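Local coordinates for protein putative cytochrome P450 120 (Synechocystis sp., PDB 2VE3) that binds heme and retinoic acid and probably acts as a cytochrome P450 monooxygenase, inserting oxygen into its substrate, at residues F58-L63 with I346-A351; A64-F69 with N376-H381; R323-D328 with W340-Q345. One frame throughout, in Å; residues are numbered along the deposited sequence.

Contact 1. Residues F58-L63 with I346-A351; sequences FISGAL and ISQTHA
Gly61 and Thr349 mark the closest approach of the two backbones, and one of the two direct hydrogen bonds joins them. The Gly61 amide N points almost straight at Thr349 OG1, 2.8 Å away with an angle of 167° at the hydrogen. With chi1 at -54°, OG1 stands beside the Thr349 backbone N and anti to its carbonyl carbon. The hydroxyl is also hydrogen-bonded to Gln345 O, one turn back, and makes a weak bond with Asn65 ND2. Gln348 gives the second direct bond: its extended chain carries NE2 to within 3.2 Å of Ser60 OG, which lies somewhat out of the amide plane, and the bond is bent, 142° at the hydrogen. A water 2.8 Å from Ser60 OG reaches back to Gln348 O through a long, weak bond.

Van der Waals contacts fill in between these bonds. Ser60 CB rests 3.5 Å from Gln348 CB, and Thr349 CG2 lies 3.6 Å from Gly61 CA; the glycine itself suits a positive phi, at which a CB would jam against the carbonyl O of Ser60. The Gln348 side chain crosses Phe58 at about a right angle; OE1 comes to the ring edge, 4.2 Å from CD1, the amide and ring planes only slightly inclined to each other. OE1 is buried here without a polar partner in the model. Phe58 itself packs among Phe35 and Phe47 and touches the bound retinoic acid.

Gly61 is the N-cap of helix 62-68, so the threonine hydroxyl takes up an amide just ahead of that helix. The contact joins the turn between the second strand of the P450 beta sheet and the B helix to the short K' helix, a junction of the beta-rich part of the cytochrome P450 fold.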
loop_
_atom_site.group_PDB
_atom_site.type_symbol
_atom_site.label_atom_id
_atom_site.label_comp_id
_atom_site.label_asym_id
_atom_site.label_seq_id
_atom_site.Cartn_x
_atom_site.Cartn_y
_atom_site.Cartn_z
ATOM N N PHE A 58 -18.989 6.833 -4.192
ATOM C CA PHE A 58 -18.215 5.593 -4.243
ATOM C C PHE A 58 -18.604 4.758 -5.477
ATOM O O PHE A 58 -19.779 4.455 -5.697
ATOM C CB PHE A 58 -18.446 4.769 -2.977
ATOM C CG PHE A 58 -17.617 5.203 -1.774
ATOM C CD1 PHE A 58 -16.841 4.274 -1.089
ATOM C CD2 PHE A 58 -17.647 6.516 -1.305
ATOM C CE1 PHE A 58 -16.087 4.646 0.031
ATOM C CE2 PHE A 58 -16.901 6.892 -0.188
ATOM C CZ PHE A 58 -16.127 5.955 0.479
ATOM N N ILE A 59 -17.595 4.383 -6.258
ATOM C CA ILE A 59 -17.750 3.531 -7.435
ATOM C C ILE A 59 -16.772 2.358 -7.353
ATOM O O ILE A 59 -15.790 2.413 -6.588
ATOM C CB ILE A 59 -17.478 4.314 -8.746
ATOM C CG1 ILE A 59 -16.025 4.845 -8.787
ATOM C CG2 ILE A 59 -18.517 5.411 -8.932
ATOM C CD1 ILE A 59 -15.598 5.489 -10.106
ATOM N N SER A 60 -17.046 1.304 -8.128
ATOM C CA SER A 60 -16.128 0.146 -8.269
ATOM C C SER A 60 -16.372 -0.693 -9.543
ATOM O O SER A 60 -17.333 -0.477 -10.277
ATOM C CB SER A 60 -16.178 -0.746 -7.021
ATOM O OG SER A 60 -17.446 -1.354 -6.895
ATOM N N GLY A 61 -15.494 -1.660 -9.797
ATOM C CA GLY A 61 -15.609 -2.483 -10.990
ATOM C C GLY A 61 -14.827 -1.923 -12.155
ATOM O O GLY A 61 -14.445 -0.748 -12.155
ATOM N N ALA A 62 -14.601 -2.775 -13.159
ATOM C CA ALA A 62 -13.764 -2.442 -14.314
ATOM C C ALA A 62 -14.187 -1.140 -15.020
ATOM O O ALA A 62 -13.358 -0.280 -15.318
ATOM C CB ALA A 62 -13.741 -3.610 -15.299
ATOM N N LEU A 63 -15.477 -0.997 -15.272
ATOM C CA LEU A 63 -15.973 0.134 -16.051
ATOM C C LEU A 63 -15.872 1.459 -15.317
ATOM O O LEU A 63 -15.540 2.472 -15.924
ATOM C CB LEU A 63 -17.407 -0.106 -16.527
ATOM C CG LEU A 63 -17.680 -1.167 -17.603
ATOM C CD1 LEU A 63 -18.891 -0.744 -18.375
ATOM C CD2 LEU A 63 -16.515 -1.368 -18.563
ATOM N N ILE A 346 -11.008 -0.370 -4.555
ATOM C CA ILE A 346 -10.266 -1.549 -5.008
ATOM C C ILE A 346 -10.812 -2.816 -4.321
ATOM O O ILE A 346 -10.976 -3.857 -4.949
ATOM C CB ILE A 346 -8.740 -1.398 -4.734
ATOM C CG1 ILE A 346 -8.190 -0.140 -5.405
ATOM C CG2 ILE A 346 -7.960 -2.658 -5.176
ATOM C CD1 ILE A 346 -6.824 0.264 -4.909
ATOM N N SER A 347 -11.102 -2.711 -3.034
ATOM C CA SER A 347 -11.700 -3.815 -2.292
ATOM C C SER A 347 -13.018 -4.292 -2.924
ATOM O O SER A 347 -13.252 -5.487 -3.016
ATOM C CB SER A 347 -11.901 -3.411 -0.827
ATOM O OG SER A 347 -12.531 -2.135 -0.742
ATOM N N GLN A 348 -13.876 -3.365 -3.344
ATOM C CA GLN A 348 -15.137 -3.739 -4.000
ATOM C C GLN A 348 -14.910 -4.372 -5.389
ATOM O O GLN A 348 -15.522 -5.401 -5.715
ATOM C CB GLN A 348 -16.122 -2.557 -4.078
ATOM C CG GLN A 348 -16.505 -1.957 -2.731
ATOM C CD GLN A 348 -17.283 -0.628 -2.819
ATOM O OE1 GLN A 348 -17.247 0.172 -1.888
ATOM N NE2 GLN A 348 -17.985 -0.399 -3.931
ATOM N N THR A 349 -14.029 -3.774 -6.191
ATOM C CA THR A 349 -13.723 -4.294 -7.529
ATOM C C THR A 349 -13.232 -5.732 -7.454
ATOM O O THR A 349 -13.636 -6.573 -8.259
ATOM C CB THR A 349 -12.685 -3.423 -8.276
ATOM O OG1 THR A 349 -13.118 -2.061 -8.296
ATOM C CG2 THR A 349 -12.502 -3.894 -9.721
ATOM N N HIS A 350 -12.380 -6.007 -6.468
ATOM C CA HIS A 350 -11.765 -7.326 -6.307
ATOM C C HIS A 350 -12.692 -8.368 -5.695
ATOM O O HIS A 350 -12.353 -9.546 -5.649
ATOM C CB HIS A 350 -10.482 -7.209 -5.487
ATOM C CG HIS A 350 -9.358 -6.541 -6.221
ATOM N ND1 HIS A 350 -8.076 -6.491 -5.725
ATOM C CD2 HIS A 350 -9.327 -5.885 -7.404
ATOM C CE1 HIS A 350 -7.304 -5.833 -6.572
ATOM N NE2 HIS A 350 -8.039 -5.452 -7.595
ATOM N N ALA A 351 -13.857 -7.924 -5.237
ATOM C CA ALA A 351 -14.889 -8.822 -4.719
ATOM C C ALA A 351 -16.040 -9.000 -5.709
ATOM O O ALA A 351 -17.019 -9.681 -5.402
ATOM C CB ALA A 351 -15.417 -8.313 -3.358
HETATM O O HOH W 1 -17.550 -3.943 -7.977
#

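Contact 2. Residues A64-F69 with N376-H381; sequences ANRFLF and NPPFAH
Asn65 and Phe379 hold the tight, inner part of this contact. The carboxamide ND2 of Asn65 donates to Phe379 O over 3.0 Å, with 172° at the hydrogen; the acceptor lies in the amide plane, and the N-H arrives nearly along the C=O axis. Beside this bond the two beta carbons, Asn65 CB and Phe379 CB, touch at 3.6 Å. From there the Phe379 ring runs beside the helix: chi1 of -59° sets CG beside its own backbone N and anti to the carbonyl carbon. One face of the ring is covered by Asn65 O, while its CD1 lies 3.7 Å from Phe69 CD2. The two phenyl rings are neither stacked nor edge-to-face, with centroids 5.5 Å apart and planes inclined at 52°. Phe69, just past the end of the helix, turns its ring edge to this neighbour and also packs edge-to-face against Tyr344.

In P450 terms, helix 62-68 is the B helix, and the irregular segment 376-381 belongs to the stretch between the K' helix and the cysteine loop, whose Cys391 is probably the axial heme ligand. The contact thus lays the approach to that loop along the B helix, with the Phe69 side chain about 5 Å from the heme.

Toward solvent the fit is looser. Phe379 CD2 still lies 3.8 Å from Arg66 CA, but the exposed arginine chain beyond it, bent at chi3, carries its guanidinium toward Pro378. Its NH2 comes within 3.6 Å of Pro378 CD, which sits at the edge of the guanidinium near its plane; Pro377 CB is farther off, 4.2 Å from the same NH2.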
loop_
_atom_site.group_PDB
_atom_site.type_symbol
_atom_site.label_atom_id
_atom_site.label_comp_id
_atom_site.label_asym_id
_atom_site.label_seq_id
_atom_site.Cartn_x
_atom_site.Cartn_y
_atom_site.Cartn_z
ATOM N N ALA A 64 -16.168 1.446 -14.019
ATOM C CA ALA A 64 -16.024 2.632 -13.181
ATOM C C ALA A 64 -14.544 3.022 -13.049
ATOM O O ALA A 64 -14.210 4.215 -13.035
ATOM C CB ALA A 64 -16.652 2.405 -11.823
ATOM N N ASN A 65 -13.672 2.012 -12.988
ATOM C CA ASN A 65 -12.222 2.222 -12.952
ATOM C C ASN A 65 -11.700 2.768 -14.273
ATOM O O ASN A 65 -10.784 3.583 -14.297
ATOM C CB ASN A 65 -11.467 0.934 -12.587
ATOM C CG ASN A 65 -11.712 0.495 -11.162
ATOM O OD1 ASN A 65 -12.194 1.268 -10.339
ATOM N ND2 ASN A 65 -11.414 -0.760 -10.872
ATOM N N ARG A 66 -12.286 2.295 -15.368
ATOM C CA ARG A 66 -11.987 2.798 -16.705
ATOM C C ARG A 66 -12.330 4.291 -16.797
ATOM O O ARG A 66 -11.497 5.105 -17.143
ATOM C CB ARG A 66 -12.759 1.963 -17.750
ATOM C CG ARG A 66 -12.432 2.274 -19.203
ATOM C CD ARG A 66 -13.334 1.502 -20.167
ATOM N NE ARG A 66 -13.004 0.069 -20.250
ATOM C CZ ARG A 66 -13.721 -0.835 -20.925
ATOM N NH1 ARG A 66 -14.821 -0.473 -21.591
ATOM N NH2 ARG A 66 -13.336 -2.106 -20.942
ATOM N N PHE A 67 -13.571 4.625 -16.462
ATOM C CA PHE A 67 -14.066 6.000 -16.360
ATOM C C PHE A 67 -13.118 6.943 -15.581
ATOM O O PHE A 67 -12.751 8.040 -16.059
ATOM C CB PHE A 67 -15.483 5.931 -15.740
ATOM C CG PHE A 67 -16.010 7.236 -15.199
ATOM C CD1 PHE A 67 -16.327 8.296 -16.050
ATOM C CD2 PHE A 67 -16.225 7.390 -13.838
ATOM C CE1 PHE A 67 -16.822 9.504 -15.542
ATOM C CE2 PHE A 67 -16.723 8.594 -13.321
ATOM C CZ PHE A 67 -17.022 9.653 -14.180
ATOM N N LEU A 68 -12.711 6.497 -14.393
ATOM C CA LEU A 68 -11.861 7.295 -13.507
ATOM C C LEU A 68 -10.428 7.437 -14.027
ATOM O O LEU A 68 -9.765 8.408 -13.717
ATOM C CB LEU A 68 -11.888 6.707 -12.088
ATOM C CG LEU A 68 -11.423 7.586 -10.925
ATOM C CD1 LEU A 68 -12.419 8.685 -10.561
ATOM C CD2 LEU A 68 -11.192 6.698 -9.751
ATOM N N PHE A 69 -9.967 6.479 -14.830
ATOM C CA PHE A 69 -8.613 6.529 -15.381
ATOM C C PHE A 69 -8.594 6.869 -16.884
ATOM O O PHE A 69 -7.672 6.481 -17.607
ATOM C CB PHE A 69 -7.846 5.225 -15.097
ATOM C CG PHE A 69 -7.843 4.807 -13.639
ATOM C CD1 PHE A 69 -7.601 5.733 -12.623
ATOM C CD2 PHE A 69 -8.048 3.467 -13.287
ATOM C CE1 PHE A 69 -7.595 5.338 -11.281
ATOM C CE2 PHE A 69 -8.045 3.067 -11.944
ATOM C CZ PHE A 69 -7.812 4.009 -10.947
ATOM N N ASN A 376 -10.187 -10.881 -18.567
ATOM C CA ASN A 376 -11.134 -9.945 -17.949
ATOM C C ASN A 376 -11.016 -8.588 -18.665
ATOM O O ASN A 376 -10.023 -8.343 -19.364
ATOM C CB ASN A 376 -10.842 -9.780 -16.435
ATOM C CG ASN A 376 -11.803 -10.581 -15.538
ATOM O OD1 ASN A 376 -12.913 -10.929 -15.935
ATOM N ND2 ASN A 376 -11.371 -10.852 -14.306
ATOM N N PRO A 377 -12.025 -7.706 -18.516
ATOM C CA PRO A 377 -11.856 -6.335 -19.016
ATOM C C PRO A 377 -10.653 -5.623 -18.382
ATOM O O PRO A 377 -10.157 -6.065 -17.344
ATOM C CB PRO A 377 -13.169 -5.643 -18.616
ATOM C CG PRO A 377 -13.784 -6.519 -17.578
ATOM C CD PRO A 377 -13.365 -7.913 -17.937
ATOM N N PRO A 378 -10.136 -4.566 -19.033
ATOM C CA PRO A 378 -9.113 -3.740 -18.387
ATOM C C PRO A 378 -9.585 -3.175 -17.050
ATOM O O PRO A 378 -10.777 -2.928 -16.874
ATOM C CB PRO A 378 -8.899 -2.597 -19.387
ATOM C CG PRO A 378 -9.279 -3.192 -20.716
ATOM C CD PRO A 378 -10.420 -4.121 -20.414
ATOM N N PHE A 379 -8.650 -2.994 -16.120
ATOM C CA PHE A 379 -8.924 -2.331 -14.816
ATOM C C PHE A 379 -9.754 -3.180 -13.855
ATOM O O PHE A 379 -10.479 -2.656 -13.001
ATOM C CB PHE A 379 -9.540 -0.932 -15.005
ATOM C CG PHE A 379 -8.677 0.012 -15.806
ATOM C CD1 PHE A 379 -7.461 0.469 -15.299
ATOM C CD2 PHE A 379 -9.079 0.441 -17.070
ATOM C CE1 PHE A 379 -6.653 1.344 -16.037
ATOM C CE2 PHE A 379 -8.279 1.328 -17.823
ATOM C CZ PHE A 379 -7.067 1.773 -17.299
ATOM N N ALA A 380 -9.592 -4.493 -13.991
ATOM C CA ALA A 380 -10.302 -5.484 -13.195
ATOM C C ALA A 380 -9.486 -5.908 -11.950
ATOM O O ALA A 380 -10.038 -6.245 -10.892
ATOM C CB ALA A 380 -10.620 -6.693 -14.080
ATOM N N HIS A 381 -8.167 -5.893 -12.106
ATOM C CA HIS A 381 -7.218 -6.169 -11.044
ATOM C C HIS A 381 -6.440 -4.861 -10.887
ATOM O O HIS A 381 -5.610 -4.507 -11.722
ATOM C CB HIS A 381 -6.324 -7.331 -11.475
ATOM C CG HIS A 381 -5.327 -7.772 -10.448
ATOM N ND1 HIS A 381 -5.682 -8.428 -9.290
ATOM C CD2 HIS A 381 -3.977 -7.706 -10.438
ATOM C CE1 HIS A 381 -4.599 -8.712 -8.594
ATOM N NE2 HIS A 381 -3.550 -8.291 -9.272
#

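Contact 3. Residues R323-D328 with W340-Q345; sequences RELIQD and WLVSYQ. With HEM (protoporphyrin IX containing Fe), chain C; REA (retinoic acid), chain D.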
loop_
_atom_site.group_PDB
_atom_site.type_symbol
_atom_site.label_atom_id
_atom_site.label_comp_id
_atom_site.label_asym_id
_atom_site.label_seq_id
_atom_site.Cartn_x
_atom_site.Cartn_y
_atom_site.Cartn_z
ATOM N N ARG A 323 -10.645 11.329 -5.739
ATOM C CA ARG A 323 -10.485 12.302 -6.827
ATOM C C ARG A 323 -11.532 13.385 -6.662
ATOM O O ARG A 323 -12.675 13.088 -6.334
ATOM C CB ARG A 323 -10.674 11.626 -8.201
ATOM C CG ARG A 323 -9.744 10.447 -8.493
ATOM C CD ARG A 323 -8.300 10.867 -8.730
ATOM N NE ARG A 323 -7.437 9.751 -9.130
ATOM C CZ ARG A 323 -6.740 8.978 -8.292
ATOM N NH1 ARG A 323 -6.774 9.188 -6.980
ATOM N NH2 ARG A 323 -5.976 8.003 -8.766
ATOM N N GLU A 324 -11.144 14.638 -6.861
ATOM C CA GLU A 324 -12.120 15.712 -6.975
ATOM C C GLU A 324 -12.554 15.821 -8.436
ATOM O O GLU A 324 -11.722 15.742 -9.340
ATOM C CB GLU A 324 -11.550 17.059 -6.501
ATOM C CG GLU A 324 -12.620 18.159 -6.461
ATOM C CD GLU A 324 -12.092 19.543 -6.147
ATOM O OE1 GLU A 324 -11.009 19.666 -5.534
ATOM O OE2 GLU A 324 -12.788 20.522 -6.510
ATOM N N LEU A 325 -13.850 15.990 -8.665
ATOM C CA LEU A 325 -14.327 16.298 -10.009
ATOM C C LEU A 325 -14.070 17.774 -10.289
ATOM O O LEU A 325 -14.538 18.632 -9.543
ATOM C CB LEU A 325 -15.810 15.980 -10.139
ATOM C CG LEU A 325 -16.197 14.507 -10.213
ATOM C CD1 LEU A 325 -17.496 14.267 -9.430
ATOM C CD2 LEU A 325 -16.313 14.047 -11.668
ATOM N N ILE A 326 -13.288 18.064 -11.326
ATOM C CA ILE A 326 -13.023 19.458 -11.718
ATOM C C ILE A 326 -13.857 19.876 -12.935
ATOM O O ILE A 326 -14.004 21.066 -13.228
ATOM C CB ILE A 326 -11.506 19.767 -11.885
ATOM C CG1 ILE A 326 -10.847 18.829 -12.901
ATOM C CG2 ILE A 326 -10.790 19.684 -10.524
ATOM C CD1 ILE A 326 -9.541 19.364 -13.475
ATOM N N GLN A 327 -14.406 18.868 -13.614
ATOM C CA GLN A 327 -15.489 19.017 -14.583
ATOM C C GLN A 327 -16.755 18.357 -14.056
ATOM O O GLN A 327 -16.693 17.466 -13.211
ATOM C CB GLN A 327 -15.130 18.319 -15.886
ATOM C CG GLN A 327 -14.577 19.213 -16.959
ATOM C CD GLN A 327 -14.777 18.604 -18.328
ATOM O OE1 GLN A 327 -14.132 17.605 -18.678
ATOM N NE2 GLN A 327 -15.687 19.190 -19.114
ATOM N N ASP A 328 -17.898 18.802 -14.572
ATOM C CA ASP A 328 -19.195 18.170 -14.342
ATOM C C ASP A 328 -19.251 16.921 -15.226
ATOM O O ASP A 328 -18.873 16.969 -16.406
ATOM C CB ASP A 328 -20.302 19.151 -14.747
ATOM C CG ASP A 328 -21.470 19.169 -13.784
ATOM O OD1 ASP A 328 -22.596 18.866 -14.248
ATOM O OD2 ASP A 328 -21.284 19.500 -12.584
ATOM N N TRP A 340 -17.508 17.754 -6.200
ATOM C CA TRP A 340 -17.747 16.596 -5.357
ATOM C C TRP A 340 -16.555 15.676 -5.565
ATOM O O TRP A 340 -15.841 15.798 -6.570
ATOM C CB TRP A 340 -19.006 15.865 -5.806
ATOM C CG TRP A 340 -20.316 16.475 -5.410
ATOM C CD1 TRP A 340 -20.642 17.810 -5.355
ATOM C CD2 TRP A 340 -21.510 15.754 -5.088
ATOM N NE1 TRP A 340 -21.962 17.955 -4.974
ATOM C CE2 TRP A 340 -22.517 16.708 -4.815
ATOM C CE3 TRP A 340 -21.819 14.391 -4.984
ATOM C CZ2 TRP A 340 -23.817 16.336 -4.452
ATOM C CZ3 TRP A 340 -23.099 14.021 -4.617
ATOM C CH2 TRP A 340 -24.085 14.989 -4.356
ATOM N N LEU A 341 -16.354 14.756 -4.625
ATOM C CA LEU A 341 -15.326 13.729 -4.749
ATOM C C LEU A 341 -15.879 12.386 -5.228
ATOM O O LEU A 341 -17.025 12.043 -4.957
ATOM C CB LEU A 341 -14.638 13.502 -3.405
ATOM C CG LEU A 341 -13.353 14.225 -3.037
ATOM C CD1 LEU A 341 -13.403 15.710 -3.359
ATOM C CD2 LEU A 341 -13.069 13.978 -1.559
ATOM N N VAL A 342 -15.031 11.645 -5.932
ATOM C CA VAL A 342 -15.281 10.267 -6.301
ATOM C C VAL A 342 -14.225 9.422 -5.613
ATOM O O VAL A 342 -13.049 9.807 -5.550
ATOM C CB VAL A 342 -15.164 10.056 -7.850
ATOM C CG1 VAL A 342 -15.504 8.623 -8.244
ATOM C CG2 VAL A 342 -16.051 11.020 -8.582
ATOM N N SER A 343 -14.645 8.274 -5.083
ATOM C CA SER A 343 -13.725 7.286 -4.517
ATOM C C SER A 343 -13.833 5.969 -5.262
ATOM O O SER A 343 -14.933 5.409 -5.381
ATOM C CB SER A 343 -14.032 7.035 -3.043
ATOM O OG SER A 343 -13.128 6.082 -2.498
ATOM N N TYR A 344 -12.693 5.460 -5.734
ATOM C CA TYR A 344 -12.673 4.187 -6.426
ATOM C C TYR A 344 -12.241 3.136 -5.416
ATOM O O TYR A 344 -11.223 3.291 -4.742
ATOM C CB TYR A 344 -11.793 4.219 -7.697
ATOM C CG TYR A 344 -10.293 4.174 -7.461
ATOM C CD1 TYR A 344 -9.598 2.956 -7.463
ATOM C CD2 TYR A 344 -9.565 5.349 -7.260
ATOM C CE1 TYR A 344 -8.203 2.915 -7.242
ATOM C CE2 TYR A 344 -8.195 5.318 -7.048
ATOM C CZ TYR A 344 -7.523 4.099 -7.029
ATOM O OH TYR A 344 -6.182 4.083 -6.829
ATOM N N GLN A 345 -13.052 2.092 -5.290
ATOM C CA GLN A 345 -12.871 1.108 -4.231
ATOM C C GLN A 345 -12.299 -0.181 -4.799
ATOM O O GLN A 345 -13.005 -0.958 -5.463
ATOM C CB GLN A 345 -14.185 0.860 -3.496
ATOM C CG GLN A 345 -14.679 2.082 -2.705
ATOM C CD GLN A 345 -13.803 2.349 -1.483
ATOM O OE1 GLN A 345 -13.666 1.488 -0.610
ATOM N NE2 GLN A 345 -13.172 3.524 -1.441
HETATM C CHA HEM C . 0.300 5.171 -5.189
HETATM C CHB HEM C . -1.014 0.707 -3.781
HETATM C CHC HEM C . 3.518 -0.164 -2.241
HETATM C CHD HEM C . 4.698 4.431 -3.114
HETATM C C1A HEM C . -0.472 4.038 -4.968
HETATM C C2A HEM C . -1.869 3.841 -5.309
HETATM C C3A HEM C . -2.216 2.595 -4.930
HETATM C C4A HEM C . -1.064 1.982 -4.318
HETATM C CMA HEM C . -3.589 1.911 -5.069
HETATM C CAA HEM C . -2.764 4.872 -6.038
HETATM C CBA HEM C . -3.552 5.757 -5.077
HETATM C CGA HEM C . -4.240 6.821 -5.905
HETATM O O1A HEM C . -5.105 6.440 -6.747
HETATM O O2A HEM C . -3.928 8.036 -5.725
HETATM C C1B HEM C . 0.106 0.068 -3.282
HETATM C C2B HEM C . 0.203 -1.330 -2.886
HETATM C C3B HEM C . 1.462 -1.571 -2.467
HETATM C C4B HEM C . 2.189 -0.334 -2.580
HETATM C CMB HEM C . -0.966 -2.336 -2.964
HETATM C CAB HEM C . 2.092 -2.892 -1.917
HETATM C CBB HEM C . 1.762 -4.113 -2.367
HETATM C C1C HEM C . 4.266 0.981 -2.380
HETATM C C2C HEM C . 5.683 1.123 -2.110
HETATM C C3C HEM C . 6.019 2.398 -2.352
HETATM C C4C HEM C . 4.805 3.101 -2.768
HETATM C CMC HEM C . 6.626 -0.027 -1.664
HETATM C CAC HEM C . 7.434 3.037 -2.248
HETATM C CBC HEM C . 8.046 3.301 -1.088
HETATM C C1D HEM C . 3.606 5.071 -3.665
HETATM C C2D HEM C . 3.532 6.491 -3.885
HETATM C C3D HEM C . 2.160 6.735 -4.525
HETATM C C4D HEM C . 1.553 5.423 -4.654
HETATM C CMD HEM C . 4.615 7.543 -3.533
HETATM C CAD HEM C . 1.545 8.081 -4.972
HETATM C CBD HEM C . 1.602 8.145 -6.496
HETATM C CGD HEM C . 1.044 9.458 -6.993
HETATM O O1D HEM C . 1.259 9.753 -8.196
HETATM O O2D HEM C . 0.392 10.218 -6.217
HETATM N NA HEM C . -0.019 2.888 -4.367
HETATM N NB HEM C . 1.335 0.652 -3.065
HETATM N NC HEM C . 3.753 2.207 -2.770
HETATM N ND HEM C . 2.437 4.470 -4.139
HETATM FE FE HEM C . 1.983 2.432 -3.834
HETATM C C1 REA D . -0.219 5.121 -0.430
HETATM C C2 REA D . 0.834 6.134 -0.866
HETATM C C3 REA D . 0.160 7.422 -1.342
HETATM C C4 REA D . -0.532 8.113 -0.170
HETATM C C5 REA D . -1.313 7.155 0.705
HETATM C C6 REA D . -1.166 5.767 0.598
HETATM C C7 REA D . -1.941 4.918 1.512
HETATM C C8 REA D . -3.362 4.685 1.255
HETATM C C9 REA D . -4.148 3.956 2.273
HETATM C C10 REA D . -5.582 4.144 2.209
HETATM C C11 REA D . -6.554 3.070 2.316
HETATM C C12 REA D . -7.862 3.462 1.790
HETATM C C13 REA D . -9.115 3.220 2.503
HETATM C C14 REA D . -10.265 3.561 1.764
HETATM C C15 REA D . -11.570 2.950 1.933
HETATM C C16 REA D . -1.057 4.677 -1.645
HETATM C C17 REA D . 0.532 3.925 0.156
HETATM C C18 REA D . -2.248 7.754 1.727
HETATM C C19 REA D . -3.521 3.103 3.349
HETATM C C20 REA D . -9.134 2.674 3.908
HETATM O O1 REA D . -11.736 2.008 2.725
HETATM O O2 REA D . -12.537 3.373 1.281
#
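Arg323 and Val342 form a hydrogen-bonded antiparallel pair, Val342 N to Arg323 O 2.8 Å, followed by the non-hydrogen-bonded pair Glu324-Leu341 and a last bond from Leu325 N to Trp340 O, on strand segments whose directions differ by 142°. On the Arg323-Val342 face, Leu325 CD1 touches Val342 CG2 at 3.7 Å; on the other, Leu341 CD1 leans over Glu324 CA and CB.

The Arg323 chain bends at chi2 and brings NH2 to 2.7 Å from heme O1A, a propionate oxygen at the edge of the guanidinium; NH1 adds weak bonds to both propionate oxygens. Tyr344 has CG in the crowded position between backbone N and carbonyl carbon (chi1 76°), and its OH donates to the same O1A over 2.6 Å, in the plane of the ring. Tyr344 CE2 lies over one guanidinium face, 3.9 Å from Arg323 NH2. Gripped from both strands, the propionate is probably stabilised as an anion; His101 and Arg389 also hydrogen-bond to the heme.

At the strand end, Gln345 NE2 donates to retinoic acid O2 over 2.8 Å and also to Ser343 OG. Both strands of the P450 beta sheet line the heme propionate pocket, and the end of strand 341-345 also reaches the carboxyl end of the retinoic acid pocket.

Contacts 1 and 2 are close neighbours, centres about 9 Å apart, and share helix 62-68; the centre of contact 3 lies about 15 Å and about 16 Å from theirs. Along the chain the segments run 58-63, 64-69, 323-328, 340-345, 346-351, 376-381, so contacts 1 and 2 interlock while contact 3 falls within the span of both. Strand 54-59 pairs in parallel with 341-345, where Ile59 forms backbone hydrogen bonds with Ser343 and Gln345, and helix 346-349 follows that strand directly. Leu68 packs on Arg323, Val342 and Tyr344, seating the helix on the sheet. Distant parts of the sequence thereby meet beside the heme propionate and the retinoic acid carboxyl group.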